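Local coordinates for chemotaxis protein CheX (Desulfovibrio desulfuricans subsp. desulfuricans str. G20, PDB 3HM4) that probably dephosphorylates phosphorylated CheY, the response regulator of bacterial chemotaxis, as other phosphatases of the CheX family do, at residues G44-V49 and P119-G124; G51-K56 and T113-T118; T65-I70 and T144-F149; I138-K143 and V151-E156. All blocks are in the same frame, centred on the assembly; numbering follows the deposited sequence. Where two conformers were deposited one is given.

Following the chain from the N terminus, residues 44-49 and then 51-56 lay down strand 47-53 with its approach and exit, and 65-70 begins helix 66-77. After helix 84-109 the chain returns along strand 115-123: 113-118 closes the smaller loop of interaction 2, and 119-124 closes interaction 1, which encloses it. Interaction 3, from 65-70 to 144-149, crosses both, since its first segment lies inside their loops and its second beyond them. Interaction 4 opens at 138-143 and closes at 151-156; it follows interactions 1 and 2 in series and crosses interaction 3. Interactions 1, 2 and 4 pair strands of one antiparallel sheet, whereas interaction 3 joins a helix start to a hairpin loop.

Interaction 1 (G44-V49 and P119-G124); sequences GDVSAV and PSVIMG
Val-46 and Val-121 meet diagonally across two neighbouring strands, with CG1 of Val-46 4.1 Å from CG1 of Val-121. The two side chains cross obliquely, and in both valines the touching CG1 is the branch anti to the backbone N. The other branch of Val-121, CG2, lies 4.2 Å from the CB of Ala-48, the residue paired with it. Met-123, a selenomethionine, starts on this same face opposite Val-46, but its selenium end leads away. Helix 84-109 packs here, with Thr-88 on Val-46 and with Val-92 and Thr-96 on Ala-48.

The backbones form an antiparallel pair, the axes of strands 47-49 and 120-123 running at 156°. Ser-47 with Ile-122 and Val-49 with Ser-120 are the hydrogen-bonded pairs; Ile-122 N donates to Ser-47 O at 2.7 Å and Val-49 N to Ser-120 O at 2.9 Å. Strand 115-123 is outermost in the six-stranded sheet of its own chain, yet residues 120-123 pair with an antiparallel strand of the second subunit, which carries the sheet through the dimer interface.

On the other face, CG1 of Val-49 comes within 4.1 Å of CD1 of Ile-122. That CG1 lies between its own backbone N and carbonyl carbon (chi1 61°). Ser-47 OG, also on this face, hydrogen-bonds to His-127 NE2 and to Thr-63 OG1. Beyond the regular pairing, Gly-124 N donates a hydrogen bond to Asp-45 O at 3.2 Å, where Asp-45 and Val-46 together face Phe-64 in a classic beta bulge.

Interaction 2 (G51-K56 and T113-T118); sequences GITGHK and TFQGAT
Residues 51-53 and 115-117 run antiparallel, Thr-53 and Gln-115 forming a hydrogen-bonded pair and Ile-52 and Gly-116 a non-hydrogen-bonded one, and Ala-117 N donates to Gly-51 O at 2.9 Å in an almost straight bond. Gln-115 N adds a bond to Thr-53 O at 2.8 Å.

Phe-114 carries most of the side-chain contact. Its CZ lies 3.6 Å from CE1 of His-55, the two rings being oblique with planes at 56°. Lys-56 O lies at the ring edge, near its plane, 3.4 Å from CE2. Ile-52 CD1 approaches obliquely, 4.1 Å from CD2, and Leu-155 packs on both Ile-52 and Phe-114. A water sits over the centre of one Phe-114 face, 4.1 Å above the plane, and in the plane of the His-55 ring at its edge. It hydrogen-bonds to His-55 N, His-55 ND1 and Thr-113 O, so it bridges the two segments. A chi1 of 75° sets His-55 CG between the backbone N and the carbonyl carbon, and the turn of the ring about chi2 (-79°) then brings ND1 to the water that N also reaches.

On the face carrying Thr-53 and Gln-115, Thr-53 OG1 lies 3.6 Å from CB of Gln-115 and hydrogen-bonds to Thr-53 OG1 of the second subunit. Ile-52 and Phe-114 instead pack on Arg-104 and Leu-107 of helix 84-109. This is antiparallel pairing of strand 47-53 with strand 115-123, the outermost strand of the sheet within its chain.

Interaction 3 (T65-I70 and T144-F149); sequences TKQCAI and TNHGEF
Thr-65, the N-cap residue of helix 66-77, meets Glu-148 in the turn between strands 138-143 and 149-155, so the contact joins a helix start to a hairpin loop. The threonine hydroxyl has two roles: OG1 donates to Glu-148 O at 2.9 Å, in the carbonyl plane and on a lone pair, and it accepts a weak capping bond from Cys-68 N at 3.4 Å. Thr-65 N donates to the same Glu-148 O at 3.1 Å, tilted 20° from the carbonyl plane, so two donors of one residue grip this acceptor.

Cys-68 fills the middle of the contact. Its CB lies close to the carbonyl oxygens of both His-146 and Glu-148, and its CA makes a C-H...O contact with His-146 O at 3.1 Å. With SG anti to the backbone N (chi1 -171°), the sulfur stands 3.8 Å from CD2 of Phe-149, an oblique sulfur-aromatic contact, and 3.7 Å from Gly-147 O.

The loop shape is held from within. Thr-144 OG1 accepts from His-146 N at 2.9 Å, an ST turn, and donates to Gly-147 O at 2.6 Å, in plane and on a lone pair. Gln-67 has two conformers, so a water link from its NE2 to His-146 ND1 is doubtful.

Around the contact, Ile-27 packs on Cys-68 and Thr-144, and Ala-69 on Val-46 and on Phe-64 of strand 58-64. The Phe-149 ring stacks with Phe-142 of strand 138-143 and also touches Thr-17 and Leu-21 of helix 10-25.

Interaction 4 (I138-K143 and V151-E156); sequences IAIPFK and VEFCLE
Strands 138-143 and 151-155 run antiparallel at 167° with axes 4.7 Å apart at closest approach, joined by two hydrogen-bonded pairs, Ile-138 with Phe-153 and Ile-140 with Val-151. Ile-138 N donates to Phe-153 O at 2.9 Å, and Ile-140 N to Val-151 O at 2.8 Å.

Ile-138 lies beside Phe-153, the two side chains pointing the same way. CB of Ile-138 stands over one face of the ring, 3.9 Å from its centroid and 23° off the normal, a CH-pi contact displaced toward the rim. CG2 of Ile-138 also meets CE1 of Phe-153, at 3.6 Å. Ile-140 comes to the same ring differently: its CD1 is at the edge, near the plane, 4.0 Å from CE1.

On the opposite face, CB of Ala-139 touches CG of Glu-152 at 4.0 Å. The Glu-152 carboxylate leads on to Lys-37, which forms a salt bridge with OE2.

Helix 10-25 packs on the face of the sheet that carries Ile-138, Ile-140, Val-151 and Phe-153, where Phe-13 stacks on Phe-153 and Val-14 touches Ile-140. This is the regular pairing of a beta hairpin within the antiparallel sheet, strand 138-143 being flanked on its other side by strand 30-36.

Interaction 1 (G44-V49 and P119-G124)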
loop_
_atom_site.group_PDB
_atom_site.type_symbol
_atom_site.label_atom_id
_atom_site.label_comp_id
_atom_site.label_asym_id
_atom_site.label_seq_id
_atom_site.Cartn_x
_atom_site.Cartn_y
_atom_site.Cartn_z
ATOM N N GLY A 44 -3.146 3.905 -12.822
ATOM C CA GLY A 44 -2.283 3.077 -13.622
ATOM C C GLY A 44 -2.591 1.623 -13.544
ATOM O O GLY A 44 -3.655 1.249 -13.119
ATOM N N ASP A 45 -1.617 0.824 -13.986
ATOM C CA ASP A 45 -1.873 -0.573 -14.341
ATOM C C ASP A 45 -1.218 -1.598 -13.420
ATOM O O ASP A 45 -1.807 -2.651 -13.147
ATOM C CB ASP A 45 -1.536 -0.733 -15.826
ATOM C CG ASP A 45 -2.211 0.343 -16.679
ATOM O OD1 ASP A 45 -3.378 0.666 -16.365
ATOM O OD2 ASP A 45 -1.552 0.963 -17.548
ATOM N N VAL A 46 -0.026 -1.260 -12.918
ATOM C CA VAL A 46 0.644 -2.004 -11.865
ATOM C C VAL A 46 1.192 -0.939 -10.924
ATOM O O VAL A 46 1.875 -0.014 -11.392
ATOM C CB VAL A 46 1.762 -2.914 -12.346
ATOM C CG1 VAL A 46 2.492 -3.598 -11.124
ATOM C CG2 VAL A 46 1.202 -3.963 -13.327
ATOM N N SER A 47 0.883 -1.043 -9.629
ATOM C CA SER A 47 1.476 -0.168 -8.645
ATOM C C SER A 47 2.102 -1.003 -7.547
ATOM O O SER A 47 1.759 -2.169 -7.351
ATOM C CB SER A 47 0.460 0.777 -8.019
ATOM O OG SER A 47 -0.139 1.647 -8.975
ATOM N N ALA A 48 2.981 -0.354 -6.799
ATOM C CA ALA A 48 3.516 -0.935 -5.571
ATOM C C ALA A 48 3.612 0.165 -4.546
ATOM O O ALA A 48 3.785 1.333 -4.902
ATOM C CB ALA A 48 4.837 -1.623 -5.774
ATOM N N VAL A 49 3.526 -0.210 -3.279
ATOM C CA VAL A 49 3.553 0.756 -2.205
ATOM C C VAL A 49 4.221 0.150 -0.999
ATOM O O VAL A 49 4.037 -1.042 -0.728
ATOM C CB VAL A 49 2.136 1.303 -1.888
ATOM C CG1 VAL A 49 1.167 0.211 -1.452
ATOM C CG2 VAL A 49 2.189 2.445 -0.871
ATOM N N PRO A 119 6.451 -4.370 1.204
ATOM C CA PRO A 119 5.643 -3.805 0.119
ATOM C C PRO A 119 4.388 -4.609 -0.195
ATOM O O PRO A 119 4.270 -5.774 0.151
ATOM C CB PRO A 119 6.593 -3.846 -1.104
ATOM C CG PRO A 119 7.952 -4.063 -0.519
ATOM C CD PRO A 119 7.751 -4.871 0.711
ATOM N N SER A 120 3.494 -3.935 -0.914
ATOM C CA SER A 120 2.359 -4.586 -1.565
ATOM C C SER A 120 2.354 -4.169 -3.031
ATOM O O SER A 120 2.757 -3.049 -3.377
ATOM C CB SER A 120 1.003 -4.248 -0.935
ATOM O OG SER A 120 0.889 -4.805 0.365
ATOM N N VAL A 121 1.900 -5.086 -3.886
ATOM C CA VAL A 121 1.798 -4.892 -5.324
ATOM C C VAL A 121 0.335 -4.960 -5.717
ATOM O O VAL A 121 -0.397 -5.883 -5.319
ATOM C CB VAL A 121 2.650 -5.905 -6.126
ATOM C CG1 VAL A 121 2.386 -5.695 -7.625
ATOM C CG2 VAL A 121 4.114 -5.771 -5.794
ATOM N N ILE A 122 -0.102 -3.949 -6.472
ATOM C CA ILE A 122 -1.464 -3.793 -6.915
ATOM C C ILE A 122 -1.538 -3.983 -8.425
ATOM O O ILE A 122 -0.729 -3.434 -9.174
ATOM C CB ILE A 122 -2.017 -2.402 -6.542
ATOM C CG1 ILE A 122 -2.045 -2.232 -4.998
ATOM C CG2 ILE A 122 -3.439 -2.169 -7.092
ATOM C CD1 ILE A 122 -0.880 -1.673 -4.426
HETATM N N MSE A 123 -2.508 -4.780 -8.886
HETATM C CA MSE A 123 -2.702 -4.950 -10.307
HETATM C C MSE A 123 -4.147 -4.742 -10.721
HETATM O O MSE A 123 -5.070 -5.005 -9.962
HETATM C CB MSE A 123 -2.251 -6.336 -10.730
HETATM C CG MSE A 123 -0.804 -6.692 -10.370
HETATM SE SE MSE A 123 -0.280 -8.454 -10.852
HETATM C CE MSE A 123 0.712 -8.920 -9.297
ATOM N N GLY A 124 -4.311 -4.294 -11.952
ATOM C CA GLY A 124 -5.625 -4.114 -12.590
ATOM C C GLY A 124 -5.566 -2.849 -13.400
ATOM O O GLY A 124 -5.141 -1.824 -12.919
#

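Interaction 2 (G51-K56 and T113-T118)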
loop_
_atom_site.group_PDB
_atom_site.type_symbol
_atom_site.label_atom_id
_atom_site.label_comp_id
_atom_site.label_asym_id
_atom_site.label_seq_id
_atom_site.Cartn_x
_atom_site.Cartn_y
_atom_site.Cartn_z
ATOM N N GLY A 51 5.340 1.298 3.177
ATOM C CA GLY A 51 5.352 2.287 4.243
ATOM C C GLY A 51 6.732 2.463 4.860
ATOM O O GLY A 51 7.556 1.536 4.868
ATOM N N ILE A 52 6.973 3.666 5.376
ATOM C CA ILE A 52 8.206 3.987 6.102
ATOM C C ILE A 52 7.824 4.669 7.402
ATOM O O ILE A 52 6.823 5.402 7.496
ATOM C CB ILE A 52 9.199 4.807 5.227
ATOM C CG1 ILE A 52 8.659 6.180 4.855
ATOM C CG2 ILE A 52 9.569 3.980 3.976
ATOM C CD1 ILE A 52 9.698 7.019 4.080
ATOM N N THR A 53 8.669 4.467 8.411
ATOM C CA THR A 53 8.444 5.045 9.743
ATOM C C THR A 53 9.760 5.650 10.274
ATOM O O THR A 53 10.840 5.167 9.994
ATOM C CB THR A 53 7.914 4.008 10.713
ATOM O OG1 THR A 53 8.900 2.991 10.921
ATOM C CG2 THR A 53 6.587 3.364 10.209
ATOM N N GLY A 54 9.631 6.690 11.074
ATOM C CA GLY A 54 10.817 7.384 11.644
ATOM C C GLY A 54 10.394 8.641 12.334
ATOM O O GLY A 54 9.344 8.628 12.904
ATOM N N HIS A 55 11.162 9.743 12.212
ATOM C CA HIS A 55 10.762 11.014 12.853
ATOM C C HIS A 55 9.409 11.524 12.369
ATOM O O HIS A 55 8.655 12.165 13.118
ATOM C CB HIS A 55 11.861 12.106 12.782
ATOM C CG HIS A 55 12.009 12.743 11.430
ATOM N ND1 HIS A 55 12.678 12.141 10.387
ATOM C CD2 HIS A 55 11.595 13.950 10.962
ATOM C CE1 HIS A 55 12.651 12.933 9.332
ATOM N NE2 HIS A 55 11.990 14.033 9.643
ATOM N N LYS A 56 9.132 11.211 11.107
ATOM C CA LYS A 56 7.879 11.319 10.440
ATOM C C LYS A 56 7.585 9.910 9.819
ATOM O O LYS A 56 8.463 9.104 9.621
ATOM C CB LYS A 56 7.989 12.372 9.355
ATOM C CG LYS A 56 8.068 13.764 9.884
ATOM C CD LYS A 56 8.288 14.773 8.795
ATOM C CE LYS A 56 8.392 16.207 9.285
ATOM N NZ LYS A 56 8.728 17.105 8.143
ATOM N N THR A 113 16.914 8.452 10.100
ATOM C CA THR A 113 16.730 7.022 10.084
ATOM C C THR A 113 15.250 6.669 9.934
ATOM O O THR A 113 14.419 7.073 10.747
ATOM C CB THR A 113 17.273 6.358 11.368
ATOM O OG1 THR A 113 18.691 6.606 11.438
ATOM C CG2 THR A 113 17.024 4.859 11.375
ATOM N N PHE A 114 14.964 5.843 8.921
ATOM C CA PHE A 114 13.635 5.323 8.684
ATOM C C PHE A 114 13.660 3.804 8.590
ATOM O O PHE A 114 14.593 3.238 8.005
ATOM C CB PHE A 114 13.072 5.824 7.358
ATOM C CG PHE A 114 12.746 7.273 7.339
ATOM C CD1 PHE A 114 13.689 8.220 6.951
ATOM C CD2 PHE A 114 11.465 7.715 7.669
ATOM C CE1 PHE A 114 13.376 9.578 6.924
ATOM C CE2 PHE A 114 11.163 9.073 7.636
ATOM C CZ PHE A 114 12.125 10.001 7.257
ATOM N N GLN A 115 12.642 3.153 9.142
ATOM C CA GLN A 115 12.409 1.730 8.950
ATOM C C GLN A 115 11.457 1.575 7.771
ATOM O O GLN A 115 10.659 2.478 7.478
ATOM C CB GLN A 115 11.808 1.060 10.184
ATOM C CG GLN A 115 12.701 1.196 11.426
ATOM C CD GLN A 115 14.113 0.663 11.236
ATOM O OE1 GLN A 115 14.324 -0.376 10.588
ATOM N NE2 GLN A 115 15.104 1.379 11.808
ATOM N N GLY A 116 11.506 0.408 7.157
ATOM C CA GLY A 116 10.674 0.092 6.015
ATOM C C GLY A 116 9.801 -1.126 6.268
ATOM O O GLY A 116 10.257 -2.142 6.802
ATOM N N ALA A 117 8.527 -1.006 5.916
ATOM C CA ALA A 117 7.567 -2.060 6.008
ATOM C C ALA A 117 7.699 -2.999 4.803
ATOM O O ALA A 117 8.565 -2.831 3.955
ATOM C CB ALA A 117 6.157 -1.433 6.106
ATOM N N THR A 118 6.846 -4.004 4.740
ATOM C CA THR A 118 6.842 -4.910 3.582
ATOM C C THR A 118 5.996 -4.266 2.462
ATOM O O THR A 118 4.934 -3.670 2.735
ATOM C CB THR A 118 6.281 -6.302 3.967
ATOM O OG1 THR A 118 5.020 -6.145 4.631
ATOM C CG2 THR A 118 7.273 -7.064 4.867
HETATM O O HOH W 1 13.831 9.785 11.096
#

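Interaction 3 (T65-I70 and T144-F149)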
loop_
_atom_site.group_PDB
_atom_site.type_symbol
_atom_site.label_atom_id
_atom_site.label_comp_id
_atom_site.label_asym_id
_atom_site.label_seq_id
_atom_site.Cartn_x
_atom_site.Cartn_y
_atom_site.Cartn_z
ATOM N N THR A 65 2.700 2.397 -15.992
ATOM C CA THR A 65 1.906 2.066 -17.167
ATOM C C THR A 65 2.083 0.552 -17.452
ATOM O O THR A 65 3.122 -0.054 -17.143
ATOM C CB THR A 65 2.318 2.891 -18.391
ATOM O OG1 THR A 65 3.676 2.578 -18.781
ATOM C CG2 THR A 65 2.149 4.410 -18.172
ATOM N N LYS A 66 1.124 -0.035 -18.154
ATOM C CA LYS A 66 1.169 -1.460 -18.473
ATOM C C LYS A 66 2.447 -1.806 -19.235
ATOM O O LYS A 66 3.109 -2.776 -18.859
ATOM C CB LYS A 66 -0.054 -1.803 -19.324
ATOM C CG LYS A 66 -0.138 -3.239 -19.747
ATOM C CD LYS A 66 -1.386 -3.457 -20.610
ATOM C CE LYS A 66 -2.568 -3.610 -19.785
ATOM N NZ LYS A 66 -2.566 -4.900 -18.978
ATOM N N GLN A 67 2.794 -1.032 -20.255
ATOM C CA GLN A 67 3.990 -1.323 -21.064
ATOM C C GLN A 67 5.252 -1.362 -20.188
ATOM O O GLN A 67 6.132 -2.259 -20.354
ATOM C CB GLN A 67 4.206 -0.241 -22.161
ATOM C CG GLN A 67 5.462 -0.462 -23.044
ATOM C CD GLN A 67 5.803 0.681 -23.984
ATOM O OE1 GLN A 67 5.247 1.777 -23.926
ATOM N NE2 GLN A 67 6.806 0.438 -24.835
ATOM N N CYS A 68 5.356 -0.377 -19.293
ATOM C CA CYS A 68 6.555 -0.295 -18.476
ATOM C C CYS A 68 6.633 -1.448 -17.504
ATOM O O CYS A 68 7.697 -2.046 -17.356
ATOM C CB CYS A 68 6.599 1.063 -17.799
ATOM S SG CYS A 68 8.170 1.383 -16.964
ATOM N N ALA A 69 5.531 -1.786 -16.824
ATOM C CA ALA A 69 5.524 -2.912 -15.886
ATOM C C ALA A 69 5.880 -4.213 -16.600
ATOM O O ALA A 69 6.642 -5.032 -16.085
ATOM C CB ALA A 69 4.191 -3.064 -15.193
ATOM N N ILE A 70 5.349 -4.411 -17.804
ATOM C CA ILE A 70 5.708 -5.623 -18.588
ATOM C C ILE A 70 7.199 -5.643 -18.926
ATOM O O ILE A 70 7.877 -6.676 -18.746
ATOM C CB ILE A 70 4.848 -5.751 -19.847
ATOM C CG1 ILE A 70 3.392 -6.078 -19.457
ATOM C CG2 ILE A 70 5.403 -6.856 -20.771
ATOM C CD1 ILE A 70 2.376 -6.039 -20.589
ATOM N N THR A 144 11.093 6.063 -19.719
ATOM C CA THR A 144 11.985 4.932 -19.869
ATOM C C THR A 144 11.986 4.532 -21.338
ATOM O O THR A 144 11.247 5.087 -22.165
ATOM C CB THR A 144 11.568 3.696 -19.005
ATOM O OG1 THR A 144 10.543 2.911 -19.637
ATOM C CG2 THR A 144 11.172 4.057 -17.563
ATOM N N ASN A 145 12.760 3.511 -21.666
ATOM C CA ASN A 145 12.738 2.991 -23.038
ATOM C C ASN A 145 11.429 2.284 -23.398
ATOM O O ASN A 145 11.162 2.048 -24.568
ATOM C CB ASN A 145 13.863 1.968 -23.243
ATOM C CG ASN A 145 15.244 2.557 -23.100
ATOM O OD1 ASN A 145 15.450 3.756 -23.296
ATOM N ND2 ASN A 145 16.244 1.668 -22.822
ATOM N N HIS A 146 10.608 1.954 -22.387
ATOM C CA HIS A 146 9.412 1.176 -22.546
ATOM C C HIS A 146 8.268 1.759 -21.754
ATOM O O HIS A 146 7.646 1.049 -20.995
ATOM C CB HIS A 146 9.665 -0.265 -22.071
ATOM C CG HIS A 146 10.723 -0.963 -22.855
ATOM N ND1 HIS A 146 10.469 -1.539 -24.078
ATOM C CD2 HIS A 146 12.044 -1.150 -22.609
ATOM C CE1 HIS A 146 11.590 -2.057 -24.553
ATOM N NE2 HIS A 146 12.560 -1.827 -23.686
ATOM N N GLY A 147 8.008 3.048 -21.923
ATOM C CA GLY A 147 6.852 3.654 -21.264
ATOM C C GLY A 147 7.188 4.285 -19.933
ATOM O O GLY A 147 8.310 4.188 -19.423
ATOM N N GLU A 148 6.156 4.816 -19.313
ATOM C CA GLU A 148 6.332 5.661 -18.141
ATOM C C GLU A 148 5.921 5.035 -16.831
ATOM O O GLU A 148 5.197 4.043 -16.778
ATOM C CB GLU A 148 5.538 6.949 -18.327
ATOM C CG GLU A 148 6.003 7.723 -19.535
ATOM C CD GLU A 148 5.203 8.956 -19.819
ATOM O OE1 GLU A 148 4.270 9.312 -19.053
ATOM O OE2 GLU A 148 5.539 9.639 -20.827
ATOM N N PHE A 149 6.431 5.639 -15.758
ATOM C CA PHE A 149 5.961 5.353 -14.406
ATOM C C PHE A 149 6.155 6.630 -13.603
ATOM O O PHE A 149 6.886 7.524 -14.015
ATOM C CB PHE A 149 6.681 4.126 -13.776
ATOM C CG PHE A 149 8.151 4.321 -13.468
ATOM C CD1 PHE A 149 8.537 4.840 -12.237
ATOM C CD2 PHE A 149 9.136 4.061 -14.411
ATOM C CE1 PHE A 149 9.879 5.016 -11.927
ATOM C CE2 PHE A 149 10.448 4.254 -14.114
ATOM C CZ PHE A 149 10.837 4.762 -12.865
HETATM O O HOH W 2 7.833 -2.028 -24.585
#

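Interaction 4 (I138-K143 and V151-E156)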
loop_
_atom_site.group_PDB
_atom_site.type_symbol
_atom_site.label_atom_id
_atom_site.label_comp_id
_atom_site.label_asym_id
_atom_site.label_seq_id
_atom_site.Cartn_x
_atom_site.Cartn_y
_atom_site.Cartn_z
ATOM N N ILE A 138 4.333 14.127 -2.985
ATOM C CA ILE A 138 5.320 14.547 -3.992
ATOM C C ILE A 138 5.370 13.429 -5.044
ATOM O O ILE A 138 5.488 12.247 -4.713
ATOM C CB ILE A 138 6.719 14.767 -3.359
ATOM C CG1 ILE A 138 6.662 15.757 -2.193
ATOM C CG2 ILE A 138 7.749 15.186 -4.429
ATOM C CD1 ILE A 138 6.022 17.062 -2.515
ATOM N N ALA A 139 5.271 13.809 -6.312
ATOM C CA ALA A 139 5.310 12.894 -7.434
ATOM C C ALA A 139 6.499 13.234 -8.336
ATOM O O ALA A 139 6.814 14.396 -8.573
ATOM C CB ALA A 139 3.992 12.959 -8.245
ATOM N N ILE A 140 7.142 12.203 -8.875
ATOM C CA ILE A 140 8.230 12.374 -9.821
ATOM C C ILE A 140 7.927 11.495 -11.034
ATOM O O ILE A 140 7.946 10.266 -10.910
ATOM C CB ILE A 140 9.606 12.053 -9.259
ATOM C CG1 ILE A 140 9.824 12.750 -7.884
ATOM C CG2 ILE A 140 10.668 12.508 -10.324
ATOM C CD1 ILE A 140 9.492 11.907 -6.694
ATOM N N PRO A 141 7.643 12.100 -12.204
ATOM C CA PRO A 141 7.341 11.294 -13.377
ATOM C C PRO A 141 8.648 10.832 -14.031
ATOM O O PRO A 141 9.651 11.552 -13.973
ATOM C CB PRO A 141 6.570 12.256 -14.273
ATOM C CG PRO A 141 7.251 13.601 -13.976
ATOM C CD PRO A 141 7.673 13.534 -12.508
ATOM N N PHE A 142 8.591 9.669 -14.709
ATOM C CA PHE A 142 9.753 9.118 -15.386
ATOM C C PHE A 142 9.402 8.700 -16.793
ATOM O O PHE A 142 8.330 8.132 -17.047
ATOM C CB PHE A 142 10.267 7.837 -14.690
ATOM C CG PHE A 142 11.091 8.078 -13.451
ATOM C CD1 PHE A 142 10.487 8.484 -12.259
ATOM C CD2 PHE A 142 12.452 7.833 -13.462
ATOM C CE1 PHE A 142 11.246 8.678 -11.107
ATOM C CE2 PHE A 142 13.221 7.970 -12.323
ATOM C CZ PHE A 142 12.604 8.414 -11.126
ATOM N N LYS A 143 10.373 8.913 -17.685
ATOM C CA LYS A 143 10.399 8.274 -18.999
ATOM C C LYS A 143 11.346 7.080 -18.900
ATOM O O LYS A 143 12.256 7.051 -18.076
ATOM C CB LYS A 143 10.963 9.208 -20.060
ATOM C CG LYS A 143 10.105 10.390 -20.366
ATOM C CD LYS A 143 10.653 11.201 -21.572
ATOM C CE LYS A 143 12.010 11.777 -21.378
ATOM N NZ LYS A 143 12.062 12.751 -20.300
ATOM N N VAL A 151 6.907 7.847 -9.387
ATOM C CA VAL A 151 7.190 7.570 -7.979
ATOM C C VAL A 151 6.510 8.649 -7.167
ATOM O O VAL A 151 6.547 9.834 -7.545
ATOM C CB VAL A 151 8.688 7.627 -7.640
ATOM C CG1 VAL A 151 8.946 7.681 -6.095
ATOM C CG2 VAL A 151 9.391 6.454 -8.268
ATOM N N GLU A 152 5.864 8.266 -6.060
ATOM C CA GLU A 152 5.250 9.230 -5.155
ATOM C C GLU A 152 5.706 8.953 -3.748
ATOM O O GLU A 152 5.992 7.794 -3.391
ATOM C CB GLU A 152 3.728 9.158 -5.230
ATOM C CG GLU A 152 3.203 9.384 -6.647
ATOM C CD GLU A 152 1.730 9.337 -6.810
ATOM O OE1 GLU A 152 1.075 8.727 -5.965
ATOM O OE2 GLU A 152 1.238 9.822 -7.873
ATOM N N PHE A 153 5.799 9.996 -2.945
ATOM C CA PHE A 153 6.102 9.797 -1.546
ATOM C C PHE A 153 5.432 10.852 -0.706
ATOM O O PHE A 153 5.031 11.920 -1.198
ATOM C CB PHE A 153 7.616 9.710 -1.262
ATOM C CG PHE A 153 8.348 11.005 -1.398
ATOM C CD1 PHE A 153 8.923 11.382 -2.626
ATOM C CD2 PHE A 153 8.482 11.872 -0.320
ATOM C CE1 PHE A 153 9.595 12.593 -2.744
ATOM C CE2 PHE A 153 9.153 13.079 -0.456
ATOM C CZ PHE A 153 9.695 13.441 -1.656
ATOM N N CYS A 154 5.299 10.544 0.576
ATOM C CA CYS A 154 4.799 11.521 1.538
ATOM C C CYS A 154 5.438 11.249 2.893
ATOM O O CYS A 154 5.880 10.129 3.155
ATOM C CB CYS A 154 3.294 11.518 1.670
ATOM S SG CYS A 154 2.562 9.965 2.205
ATOM N N LEU A 155 5.470 12.294 3.723
ATOM C CA LEU A 155 5.944 12.195 5.104
ATOM C C LEU A 155 5.100 13.093 5.976
ATOM O O LEU A 155 4.817 14.217 5.573
ATOM C CB LEU A 155 7.398 12.617 5.247
ATOM C CG LEU A 155 8.500 11.698 4.780
ATOM C CD1 LEU A 155 9.811 12.466 5.006
ATOM C CD2 LEU A 155 8.495 10.395 5.543
ATOM N N GLU A 156 4.701 12.615 7.141
ATOM C CA GLU A 156 3.901 13.431 8.078
ATOM C C GLU A 156 4.346 13.221 9.507
ATOM O O GLU A 156 4.884 12.177 9.854
ATOM C CB GLU A 156 2.398 13.154 7.985
ATOM C CG GLU A 156 2.002 11.714 8.430
ATOM C CD GLU A 156 0.504 11.458 8.378
ATOM O OE1 GLU A 156 -0.149 11.986 7.466
ATOM O OE2 GLU A 156 -0.028 10.699 9.242
ATOM O OXT GLU A 156 4.068 14.147 10.286
#